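Local coordinates for sensor protein (Haloarcula marismortui ATCC 43049, PDB 3BWL), which probably acts as a sensor histidine kinase, of which this chain is a PAS domain holding an indole-3-carbaldehyde in its pocket, at residues Arg8-Arg11 / Leu12-Ser16; Leu19-Leu22 / Phe23-Pro27; Leu58-Ser61 / Ile62-Asp66; Gly80-Val83 / Asp84-Arg87. All coordinates share one frame; numbering follows the deposited sequence. Where two conformers were deposited one is given.

Contacts 1 and 2 follow each other along the N-terminal helix 2-25, their centres about 17 Å apart, and both touch the second subunit, so this helix takes part in the dimer. Contact 2 closes the helix where the PAS core begins. Contact 3, on the other side of the chain's centre from contacts 1 and 2, belongs to the segment between helices 44-50 and 71-79 and reaches the ligand directly: D66 and I62 both meet the bound indole-3-carbaldehyde. Contact 4 turns the chain into a strand outermost in this chain's sheet. Its centre is about 20 Å from that of contact 3, and its F81 side chain stands about 7 Å from the ligand.

Contact 1. Residues Arg8-Arg11 / Leu12-Ser16; sequences REKR and LEETS
The carboxylates of E9 and E13, in the E13 conformer given, meet with their planes 50° apart and OE2 of E9 3.0 Å from OE2 of E13, while the guanidinium of R11 has CG of L12 beside it at an oblique angle. Both pairs lie on the N-terminal helix 2-25, which runs out from the PAS core and packs against its counterpart in the dimer, L12 on L12 of the second subunit. Successive i to i+4 backbone bonds hold this part of the helix, such as L12 N to R8 O at 3.1 Å. E9 has CG anti to its own N (chi1 178°), E13 has CG anti to its carbonyl carbon (chi1 -57°), and the two chains converge one turn apart. Two acids this close would repel; R8 of the second subunit, salt-bridged to E9 OE2, probably offsets the charge. A glutamine in place of E9 would probably leave that arginine without its anionic mate. K10 and E14, also four residues apart, are modelled as a salt bridge, but their charged atoms are too close for the separation to be trusted. One residue further on, T15 N bonds R11 O at 3.0 Å.

Contact 2. Residues Leu19-Leu22 / Phe23-Pro27; sequences LEAL and FENSP
The backbone of L19-N25 stays helical, F23 N bonding to L19 O at 3.1 Å and E24 N to E20 O at 2.9 Å, until the chain departs from helical geometry at S26. This is the C-terminal end of helix 2-25, where the long N-terminal helix gives way to the PAS core. The last turn is secured by N25, which returns to A21 O twice: its backbone N at 2.9 Å and its side-chain ND2 also at 2.9 Å. The two donors approach A21 O from opposite faces of the carbonyl plane, and A21 O lies close to the amide plane of N25, so the ND2 bond helps to fix the amide's rotation. With chi1 at -77°, CG of N25 is anti to its carbonyl carbon, and the side chain folds back alongside the helix with ND2 beside CB of A21. S26 N makes a weaker bond to L22 O, bent to 125°, as the helix runs out.

E24 bends at chi2 (-61°), laying CG over E20 O and bringing OE2 to the edge of the F23 ring, in its plane; its OE1 bonds Q44 N, tying the helix to the start of helix 44-50. F23 lies near E41 and E24 near E54, residues that bind magnesium in a structure of this protein, though no ion is bound to them in this chain. On the dimer side, L22 packs on F23 of the second subunit, and N25 on F110 of the second subunit. Near the amide grip, CB of N25 sits 3.1 Å from A21 O.

Contact 3. Residues Leu58-Ser61 / Ile62-Asp66; sequences LGRS and IWEFD. With I3A (1H-indole-3-carbaldehyde), chain F.
S61 and E64 bind each other twice in the tight turn running through residues 62-64, part of the PAS-domain connection between helices 44-50 and 71-79 that lines the ligand pocket. The backbone N of S61 gives a nearly straight bond (176°) to OE2 of E64, 2.9 Å away on the anti side of the carboxylate and tilted from its plane. E64 N closes an i to i+3 bond onto S61 O at 2.9 Å, from above that carbonyl plane. E64 has CG anti to its carbonyl carbon (chi1 -59°) and then runs extended, which carries the carboxylate back over S61 N. A water joins S61 OG to E64 OE2.

W63 takes the crowded chi1 of 54°, turning one face of its indole over CB of S61. An alanine here would probably uncover that flank of S61 and take away the packing on A71 and V74 of helix 71-79. R60, in the conformer given, rests one guanidinium face on CZ of F65, while NH1 makes a long salt bridge to OE1 of E64 and NE bonds E56 O.

Beyond the turn, CG1 of I62 meets C3 of the ligand at 3.4 Å. OD2 of D66 accepts the indole N-H at 2.7 Å, while OD1 is held by the backbone N-H groups of M68 and L92, which is likely to fix the buried carboxylate toward the ligand.

Contact 4. Residues Gly80-Val83 / Asp84-Arg87; sequences GFSV and DERR
R87 sets CG anti to its carbonyl carbon (chi1 -67°) and runs extended to NE, while F81, at chi1 -85°, sets its ring against that chain. The two are joined by a type II beta turn from S82 to E85 that leads into strand 86-94, outermost in this chain's antiparallel sheet of the PAS fold. E85 N closes the turn on S82 O at 3.1 Å, approaching from above the carbonyl plane. The guanidinium of R87 lies flat on F81, planes 24° apart and centres 4.3 Å apart, an off-centre cation-pi stack over the rim of the ring; CB and CG of R87 extend the cover to CZ. At the edge of the same ring, in its plane, sits E85 O.

E85 is fully extended and uses both carboxylate oxygens. OE1 takes the backbone N-H of S82 at 2.9 Å, on the anti side; OE2 is gripped side-on by R87, NE at 2.8 Å and, less directly, NH2, both from above one face of the carboxylate. The salt bridge lies in the guanidinium plane and so holds the group in its orientation on the phenyl ring, while E85 probably balances its charge. F81 also packs on L107, and F81 O bonds R109, both of strand 100-112. A water bridges three polar atoms of the turn, donating to G80 O and to E85 OE1 and accepting from S82 OG at 3.0 Å.

Contact 1. Residues Arg8-Arg11 / Leu12-Ser16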
loop_
_atom_site.group_PDB
_atom_site.type_symbol
_atom_site.label_atom_id
_atom_site.label_comp_id
_atom_site.label_asym_id
_atom_site.label_seq_id
_atom_site.Cartn_x
_atom_site.Cartn_y
_atom_site.Cartn_z
ATOM N N ARG A 8 23.517 -0.756 14.173
ATOM C CA ARG A 8 22.990 0.124 13.124
ATOM C C ARG A 8 22.487 -0.686 11.933
ATOM O O ARG A 8 21.421 -0.410 11.404
ATOM C CB ARG A 8 24.045 1.120 12.650
ATOM C CG ARG A 8 24.497 2.106 13.744
ATOM C CD ARG A 8 25.218 3.309 13.128
ATOM N NE ARG A 8 26.432 2.939 12.407
ATOM C CZ ARG A 8 27.625 2.780 12.975
ATOM N NH1 ARG A 8 27.771 2.914 14.298
ATOM N NH2 ARG A 8 28.703 2.457 12.225
ATOM N N GLU A 9 23.283 -1.675 11.497
ATOM C CA GLU A 9 22.873 -2.536 10.371
ATOM C C GLU A 9 21.575 -3.284 10.696
ATOM O O GLU A 9 20.672 -3.381 9.849
ATOM C CB GLU A 9 23.984 -3.550 10.039
ATOM C CG GLU A 9 23.547 -4.507 8.874
ATOM C CD GLU A 9 24.611 -5.547 8.485
ATOM O OE1 GLU A 9 25.582 -5.773 9.258
ATOM O OE2 GLU A 9 24.459 -6.155 7.385
ATOM N N LYS A 10 21.479 -3.783 11.927
ATOM C CA LYS A 10 20.313 -4.532 12.371
ATOM C C LYS A 10 19.069 -3.660 12.326
ATOM O O LYS A 10 17.980 -4.139 11.983
ATOM C CB LYS A 10 20.524 -5.090 13.775
ATOM C CG LYS A 10 19.351 -5.888 14.303
ATOM C CD LYS A 10 19.492 -6.155 15.802
ATOM C CE LYS A 10 18.354 -7.045 16.328
ATOM N NZ LYS A 10 17.016 -6.414 16.093
ATOM N N ARG A 11 19.217 -2.378 12.662
ATOM C CA ARG A 11 18.059 -1.487 12.709
ATOM C C ARG A 11 17.590 -1.265 11.289
ATOM O O ARG A 11 16.375 -1.292 11.014
ATOM C CB ARG A 11 18.403 -0.165 13.398
ATOM C CG ARG A 11 17.200 0.742 13.595
ATOM C CD ARG A 11 17.529 2.262 13.758
ATOM N NE ARG A 11 18.833 2.567 14.335
ATOM C CZ ARG A 11 19.975 2.811 13.672
ATOM N NH1 ARG A 11 21.046 3.076 14.371
ATOM N NH2 ARG A 11 20.082 2.775 12.336
ATOM N N LEU A 12 18.552 -1.039 10.387
ATOM C CA LEU A 12 18.251 -0.825 8.969
ATOM C C LEU A 12 17.570 -2.051 8.373
ATOM O O LEU A 12 16.584 -1.916 7.606
ATOM C CB LEU A 12 19.499 -0.391 8.171
ATOM C CG LEU A 12 20.192 0.980 8.441
ATOM C CD1 LEU A 12 21.561 1.121 7.708
ATOM C CD2 LEU A 12 19.294 2.225 8.105
ATOM N N GLU A 13 18.052 -3.232 8.752
ATOM C CA GLU A 13 17.501 -4.505 8.255
ATOM C C GLU A 13 16.039 -4.668 8.710
ATOM O O GLU A 13 15.180 -5.124 7.945
ATOM C CB GLU A 13 18.366 -5.692 8.720
ATOM C CG GLU A 13 19.850 -5.585 8.289
ATOM C CD GLU A 13 20.745 -6.719 8.782
ATOM O OE1 GLU A 13 20.581 -7.191 9.936
ATOM O OE2 GLU A 13 21.643 -7.127 8.006
ATOM N N GLU A 14 15.768 -4.283 9.952
ATOM C CA GLU A 14 14.434 -4.463 10.514
ATOM C C GLU A 14 13.464 -3.522 9.824
ATOM O O GLU A 14 12.330 -3.901 9.547
ATOM C CB GLU A 14 14.411 -4.269 12.037
ATOM C CG GLU A 14 15.445 -5.100 12.806
ATOM C CD GLU A 14 14.869 -6.284 13.538
ATOM O OE1 GLU A 14 15.611 -6.878 14.361
ATOM O OE2 GLU A 14 13.676 -6.628 13.310
ATOM N N THR A 15 13.921 -2.301 9.540
ATOM C CA THR A 15 13.096 -1.313 8.860
ATOM C C THR A 15 12.722 -1.823 7.486
ATOM O O THR A 15 11.553 -1.737 7.094
ATOM C CB THR A 15 13.813 0.046 8.732
ATOM O OG1 THR A 15 13.976 0.614 10.034
ATOM C CG2 THR A 15 13.000 1.020 7.841
ATOM N N SER A 16 13.702 -2.367 6.765
ATOM C CA SER A 16 13.484 -2.862 5.398
ATOM C C SER A 16 12.509 -4.040 5.419
ATOM O O SER A 16 11.609 -4.129 4.570
ATOM C CB SER A 16 14.822 -3.258 4.746
ATOM O OG SER A 16 14.680 -3.460 3.359
#

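Contact 2. Residues Leu19-Leu22 / Phe23-Pro27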
loop_
_atom_site.group_PDB
_atom_site.type_symbol
_atom_site.label_atom_id
_atom_site.label_comp_id
_atom_site.label_asym_id
_atom_site.label_seq_id
_atom_site.Cartn_x
_atom_site.Cartn_y
_atom_site.Cartn_z
ATOM N N LEU A 19 8.916 -2.741 6.027
ATOM C CA LEU A 19 8.360 -2.132 4.793
ATOM C C LEU A 19 8.027 -3.208 3.766
ATOM O O LEU A 19 7.013 -3.106 3.055
ATOM C CB LEU A 19 9.374 -1.175 4.197
ATOM C CG LEU A 19 9.528 0.156 4.929
ATOM C CD1 LEU A 19 10.839 0.823 4.483
ATOM C CD2 LEU A 19 8.330 1.096 4.685
ATOM N N GLU A 20 8.861 -4.254 3.711
ATOM C CA GLU A 20 8.575 -5.410 2.872
ATOM C C GLU A 20 7.233 -6.038 3.234
ATOM O O GLU A 20 6.398 -6.309 2.359
ATOM C CB GLU A 20 9.704 -6.444 2.963
ATOM C CG GLU A 20 9.473 -7.716 2.118
ATOM C CD GLU A 20 10.756 -8.520 1.906
ATOM O OE1 GLU A 20 10.739 -9.442 1.072
ATOM O OE2 GLU A 20 11.798 -8.219 2.544
ATOM N N ALA A 21 7.034 -6.285 4.523
ATOM C CA ALA A 21 5.783 -6.906 4.983
ATOM C C ALA A 21 4.530 -6.042 4.742
ATOM O O ALA A 21 3.488 -6.571 4.390
ATOM C CB ALA A 21 5.892 -7.275 6.439
ATOM N N LEU A 22 4.661 -4.728 4.878
ATOM C CA LEU A 22 3.560 -3.816 4.569
ATOM C C LEU A 22 3.192 -3.953 3.073
ATOM O O LEU A 22 1.998 -4.025 2.713
ATOM C CB LEU A 22 3.906 -2.371 4.930
ATOM C CG LEU A 22 4.177 -2.164 6.433
ATOM C CD1 LEU A 22 4.322 -0.700 6.755
ATOM C CD2 LEU A 22 3.049 -2.750 7.262
ATOM N N PHE A 23 4.208 -3.986 2.211
ATOM C CA PHE A 23 3.975 -4.140 0.773
ATOM C C PHE A 23 3.273 -5.475 0.467
ATOM O O PHE A 23 2.238 -5.510 -0.251
ATOM C CB PHE A 23 5.310 -4.010 0.013
ATOM C CG PHE A 23 5.174 -4.102 -1.474
ATOM C CD1 PHE A 23 4.722 -2.988 -2.207
ATOM C CD2 PHE A 23 5.571 -5.254 -2.149
ATOM C CE1 PHE A 23 4.638 -3.048 -3.596
ATOM C CE2 PHE A 23 5.489 -5.309 -3.567
ATOM C CZ PHE A 23 5.036 -4.228 -4.264
ATOM N N GLU A 24 3.823 -6.567 0.996
ATOM C CA GLU A 24 3.326 -7.886 0.604
ATOM C C GLU A 24 1.927 -8.174 1.187
ATOM O O GLU A 24 1.101 -8.884 0.566
ATOM C CB GLU A 24 4.329 -8.975 1.010
ATOM C CG GLU A 24 5.737 -8.805 0.383
ATOM C CD GLU A 24 5.766 -8.850 -1.163
ATOM O OE1 GLU A 24 4.760 -9.184 -1.799
ATOM O OE2 GLU A 24 6.835 -8.540 -1.764
ATOM N N ASN A 25 1.682 -7.646 2.389
ATOM C CA ASN A 25 0.446 -7.926 3.130
ATOM C C ASN A 25 -0.686 -6.949 2.803
ATOM O O ASN A 25 -1.827 -7.163 3.230
ATOM C CB ASN A 25 0.698 -7.938 4.659
ATOM C CG ASN A 25 1.364 -9.202 5.114
ATOM O OD1 ASN A 25 0.717 -10.224 5.243
ATOM N ND2 ASN A 25 2.659 -9.147 5.346
ATOM N N SER A 26 -0.364 -5.865 2.075
ATOM C CA SER A 26 -1.405 -4.893 1.653
ATOM C C SER A 26 -2.752 -5.617 1.352
ATOM O O SER A 26 -2.768 -6.543 0.577
ATOM C CB SER A 26 -0.948 -4.139 0.400
ATOM O OG SER A 26 -2.000 -3.263 0.007
ATOM N N PRO A 27 -3.880 -5.203 1.985
ATOM C CA PRO A 27 -5.153 -5.910 1.699
ATOM C C PRO A 27 -5.601 -5.683 0.253
ATOM O O PRO A 27 -6.396 -6.458 -0.278
ATOM C CB PRO A 27 -6.142 -5.324 2.700
ATOM C CG PRO A 27 -5.530 -4.002 3.129
ATOM C CD PRO A 27 -4.032 -4.205 3.059
#

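Contact 3. Residues Leu58-Ser61 / Ile62-Asp66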
loop_
_atom_site.group_PDB
_atom_site.type_symbol
_atom_site.label_atom_id
_atom_site.label_comp_id
_atom_site.label_asym_id
_atom_site.label_seq_id
_atom_site.Cartn_x
_atom_site.Cartn_y
_atom_site.Cartn_z
ATOM N N LEU A 58 5.285 -11.144 -13.834
ATOM C CA LEU A 58 6.366 -10.201 -14.108
ATOM C C LEU A 58 6.778 -10.238 -15.582
ATOM O O LEU A 58 6.999 -11.318 -16.164
ATOM C CB LEU A 58 7.592 -10.480 -13.209
ATOM C CG LEU A 58 7.467 -10.182 -11.703
ATOM C CD1 LEU A 58 8.776 -10.408 -10.958
ATOM C CD2 LEU A 58 6.992 -8.751 -11.482
ATOM N N GLY A 59 6.896 -9.065 -16.175
ATOM C CA GLY A 59 7.354 -8.998 -17.556
ATOM C C GLY A 59 6.227 -9.022 -18.535
ATOM O O GLY A 59 6.420 -8.653 -19.693
ATOM N N ARG A 60 5.044 -9.449 -18.097
ATOM C CA ARG A 60 3.847 -9.388 -18.948
ATOM C C ARG A 60 3.294 -7.958 -18.986
ATOM O O ARG A 60 3.698 -7.098 -18.180
ATOM C CB ARG A 60 2.757 -10.326 -18.422
ATOM C CG ARG A 60 3.069 -11.814 -18.500
ATOM C CD ARG A 60 1.854 -12.546 -19.016
ATOM N NE ARG A 60 1.569 -13.789 -18.311
ATOM C CZ ARG A 60 0.444 -14.492 -18.450
ATOM N NH1 ARG A 60 -0.508 -14.090 -19.290
ATOM N NH2 ARG A 60 0.277 -15.601 -17.750
ATOM N N SER A 61 2.364 -7.713 -19.914
ATOM C CA SER A 61 1.750 -6.397 -20.025
ATOM C C SER A 61 0.415 -6.408 -19.275
ATOM O O SER A 61 -0.324 -7.421 -19.256
ATOM C CB SER A 61 1.564 -6.004 -21.489
ATOM O OG SER A 61 2.842 -6.065 -22.134
ATOM N N ILE A 62 0.076 -5.266 -18.708
ATOM C CA ILE A 62 -1.143 -5.224 -17.879
ATOM C C ILE A 62 -2.440 -5.520 -18.655
ATOM O O ILE A 62 -3.422 -6.065 -18.068
ATOM C CB ILE A 62 -1.236 -3.904 -17.069
ATOM C CG1 ILE A 62 -2.282 -3.994 -15.936
ATOM C CG2 ILE A 62 -1.493 -2.708 -18.028
ATOM C CD1 ILE A 62 -1.945 -4.981 -14.800
ATOM N N TRP A 63 -2.475 -5.200 -19.952
ATOM C CA TRP A 63 -3.698 -5.485 -20.730
ATOM C C TRP A 63 -3.928 -6.991 -20.877
ATOM O O TRP A 63 -5.013 -7.387 -21.292
ATOM C CB TRP A 63 -3.637 -4.846 -22.116
ATOM C CG TRP A 63 -2.420 -5.207 -22.903
ATOM C CD1 TRP A 63 -2.253 -6.319 -23.670
ATOM C CD2 TRP A 63 -1.228 -4.418 -23.069
ATOM N NE1 TRP A 63 -1.018 -6.302 -24.266
ATOM C CE2 TRP A 63 -0.377 -5.132 -23.936
ATOM C CE3 TRP A 63 -0.804 -3.183 -22.568
ATOM C CZ2 TRP A 63 0.878 -4.646 -24.330
ATOM C CZ3 TRP A 63 0.480 -2.700 -22.941
ATOM C CH2 TRP A 63 1.293 -3.431 -23.817
ATOM N N GLU A 64 -2.920 -7.814 -20.547
ATOM C CA GLU A 64 -3.116 -9.273 -20.622
ATOM C C GLU A 64 -4.017 -9.766 -19.492
ATOM O O GLU A 64 -4.597 -10.869 -19.587
ATOM C CB GLU A 64 -1.782 -10.044 -20.591
ATOM C CG GLU A 64 -0.851 -9.680 -21.723
ATOM C CD GLU A 64 0.443 -10.491 -21.707
ATOM O OE1 GLU A 64 0.366 -11.738 -21.813
ATOM O OE2 GLU A 64 1.532 -9.883 -21.609
ATOM N N PHE A 65 -4.136 -8.949 -18.435
ATOM C CA PHE A 65 -4.878 -9.305 -17.223
ATOM C C PHE A 65 -6.190 -8.528 -17.052
ATOM O O PHE A 65 -7.034 -8.984 -16.352
ATOM C CB PHE A 65 -4.005 -9.034 -15.977
ATOM C CG PHE A 65 -2.791 -9.887 -15.944
ATOM C CD1 PHE A 65 -2.872 -11.202 -15.509
ATOM C CD2 PHE A 65 -1.586 -9.402 -16.453
ATOM C CE1 PHE A 65 -1.769 -12.019 -15.512
ATOM C CE2 PHE A 65 -0.478 -10.211 -16.494
ATOM C CZ PHE A 65 -0.556 -11.520 -16.005
ATOM N N ASP A 66 -6.277 -7.315 -17.613
ATOM C CA ASP A 66 -7.468 -6.483 -17.476
ATOM C C ASP A 66 -8.308 -6.583 -18.737
ATOM O O ASP A 66 -7.883 -6.137 -19.815
ATOM C CB ASP A 66 -7.068 -5.019 -17.256
ATOM C CG ASP A 66 -8.238 -4.190 -16.763
ATOM O OD1 ASP A 66 -9.417 -4.551 -17.073
ATOM O OD2 ASP A 66 -7.999 -3.182 -16.057
HETATM O O I3A F . -1.898 -1.163 -13.111
HETATM C "C3'" I3A F . -2.936 -1.816 -13.110
HETATM C C3 I3A F . -3.980 -1.573 -14.165
HETATM C C2 I3A F . -5.144 -2.386 -14.218
HETATM N N I3A F . -5.810 -1.879 -15.308
HETATM C C8 I3A F . -5.126 -0.862 -15.907
HETATM C C9 I3A F . -3.933 -0.645 -15.226
HETATM C C4 I3A F . -3.046 0.374 -15.632
HETATM C C5 I3A F . -3.361 1.148 -16.780
HETATM C C6 I3A F . -4.548 0.906 -17.492
HETATM C C7 I3A F . -5.433 -0.095 -17.044
HETATM O O HOH W 1 2.477 -8.621 -23.911
#

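Contact 4. Residues Gly80-Val83 / Asp84-Arg87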
loop_
_atom_site.group_PDB
_atom_site.type_symbol
_atom_site.label_atom_id
_atom_site.label_comp_id
_atom_site.label_asym_id
_atom_site.label_seq_id
_atom_site.Cartn_x
_atom_site.Cartn_y
_atom_site.Cartn_z
ATOM N N GLY A 80 -1.375 9.855 -20.841
ATOM C CA GLY A 80 -2.081 11.065 -20.404
ATOM C C GLY A 80 -1.672 11.557 -19.008
ATOM O O GLY A 80 -1.950 12.689 -18.660
ATOM N N PHE A 81 -1.010 10.718 -18.215
ATOM C CA PHE A 81 -0.566 11.090 -16.838
ATOM C C PHE A 81 0.611 12.058 -16.800
ATOM O O PHE A 81 1.635 11.837 -17.466
ATOM C CB PHE A 81 -0.169 9.829 -16.058
ATOM C CG PHE A 81 -1.313 9.142 -15.411
ATOM C CD1 PHE A 81 -2.245 8.442 -16.177
ATOM C CD2 PHE A 81 -1.457 9.166 -14.005
ATOM C CE1 PHE A 81 -3.314 7.772 -15.575
ATOM C CE2 PHE A 81 -2.552 8.484 -13.400
ATOM C CZ PHE A 81 -3.455 7.807 -14.184
ATOM N N SER A 82 0.454 13.132 -16.031
ATOM C CA SER A 82 1.583 13.941 -15.626
ATOM C C SER A 82 2.292 13.268 -14.446
ATOM O O SER A 82 1.691 12.483 -13.734
ATOM C CB SER A 82 1.061 15.296 -15.196
ATOM O OG SER A 82 0.579 15.979 -16.338
ATOM N N VAL A 83 3.576 13.556 -14.258
ATOM C CA VAL A 83 4.276 13.045 -13.071
ATOM C C VAL A 83 3.520 13.497 -11.818
ATOM O O VAL A 83 3.138 14.668 -11.703
ATOM C CB VAL A 83 5.778 13.507 -13.000
ATOM C CG1 VAL A 83 6.436 13.031 -11.706
ATOM C CG2 VAL A 83 6.556 12.999 -14.197
ATOM N N ASP A 84 3.327 12.552 -10.897
ATOM C CA ASP A 84 2.617 12.720 -9.606
ATOM C C ASP A 84 1.088 12.796 -9.686
ATOM O O ASP A 84 0.416 12.911 -8.640
ATOM C CB ASP A 84 3.222 13.858 -8.741
ATOM C CG ASP A 84 4.582 13.470 -8.132
ATOM O OD1 ASP A 84 4.940 12.263 -8.156
ATOM O OD2 ASP A 84 5.304 14.368 -7.613
ATOM N N GLU A 85 0.554 12.668 -10.900
ATOM C CA GLU A 85 -0.882 12.620 -11.142
ATOM C C GLU A 85 -1.435 11.278 -10.706
ATOM O O GLU A 85 -0.779 10.252 -10.895
ATOM C CB GLU A 85 -1.241 12.854 -12.627
ATOM C CG GLU A 85 -2.791 12.799 -12.890
ATOM C CD GLU A 85 -3.175 13.115 -14.343
ATOM O OE1 GLU A 85 -2.263 13.439 -15.135
ATOM O OE2 GLU A 85 -4.399 13.069 -14.673
ATOM N N ARG A 86 -2.622 11.322 -10.101
ATOM C CA ARG A 86 -3.381 10.125 -9.700
ATOM C C ARG A 86 -4.750 10.152 -10.343
ATOM O O ARG A 86 -5.361 11.222 -10.505
ATOM C CB ARG A 86 -3.609 10.115 -8.183
ATOM C CG ARG A 86 -2.370 10.014 -7.336
ATOM C CD ARG A 86 -2.708 10.034 -5.845
ATOM N NE ARG A 86 -3.187 11.362 -5.421
ATOM C CZ ARG A 86 -3.883 11.625 -4.305
ATOM N NH1 ARG A 86 -4.268 10.663 -3.452
ATOM N NH2 ARG A 86 -4.232 12.878 -4.048
ATOM N N ARG A 87 -5.237 8.972 -10.720
ATOM C CA ARG A 87 -6.581 8.792 -11.258
ATOM C C ARG A 87 -7.177 7.498 -10.733
ATOM O O ARG A 87 -6.461 6.522 -10.539
ATOM C CB ARG A 87 -6.544 8.680 -12.782
ATOM C CG ARG A 87 -6.131 9.916 -13.470
ATOM C CD ARG A 87 -6.601 9.885 -14.930
ATOM N NE ARG A 87 -5.753 10.777 -15.680
ATOM C CZ ARG A 87 -5.435 10.620 -16.956
ATOM N NH1 ARG A 87 -5.916 9.592 -17.653
ATOM N NH2 ARG A 87 -4.638 11.512 -17.543
HETATM O O HOH W 2 -2.221 15.063 -17.118
#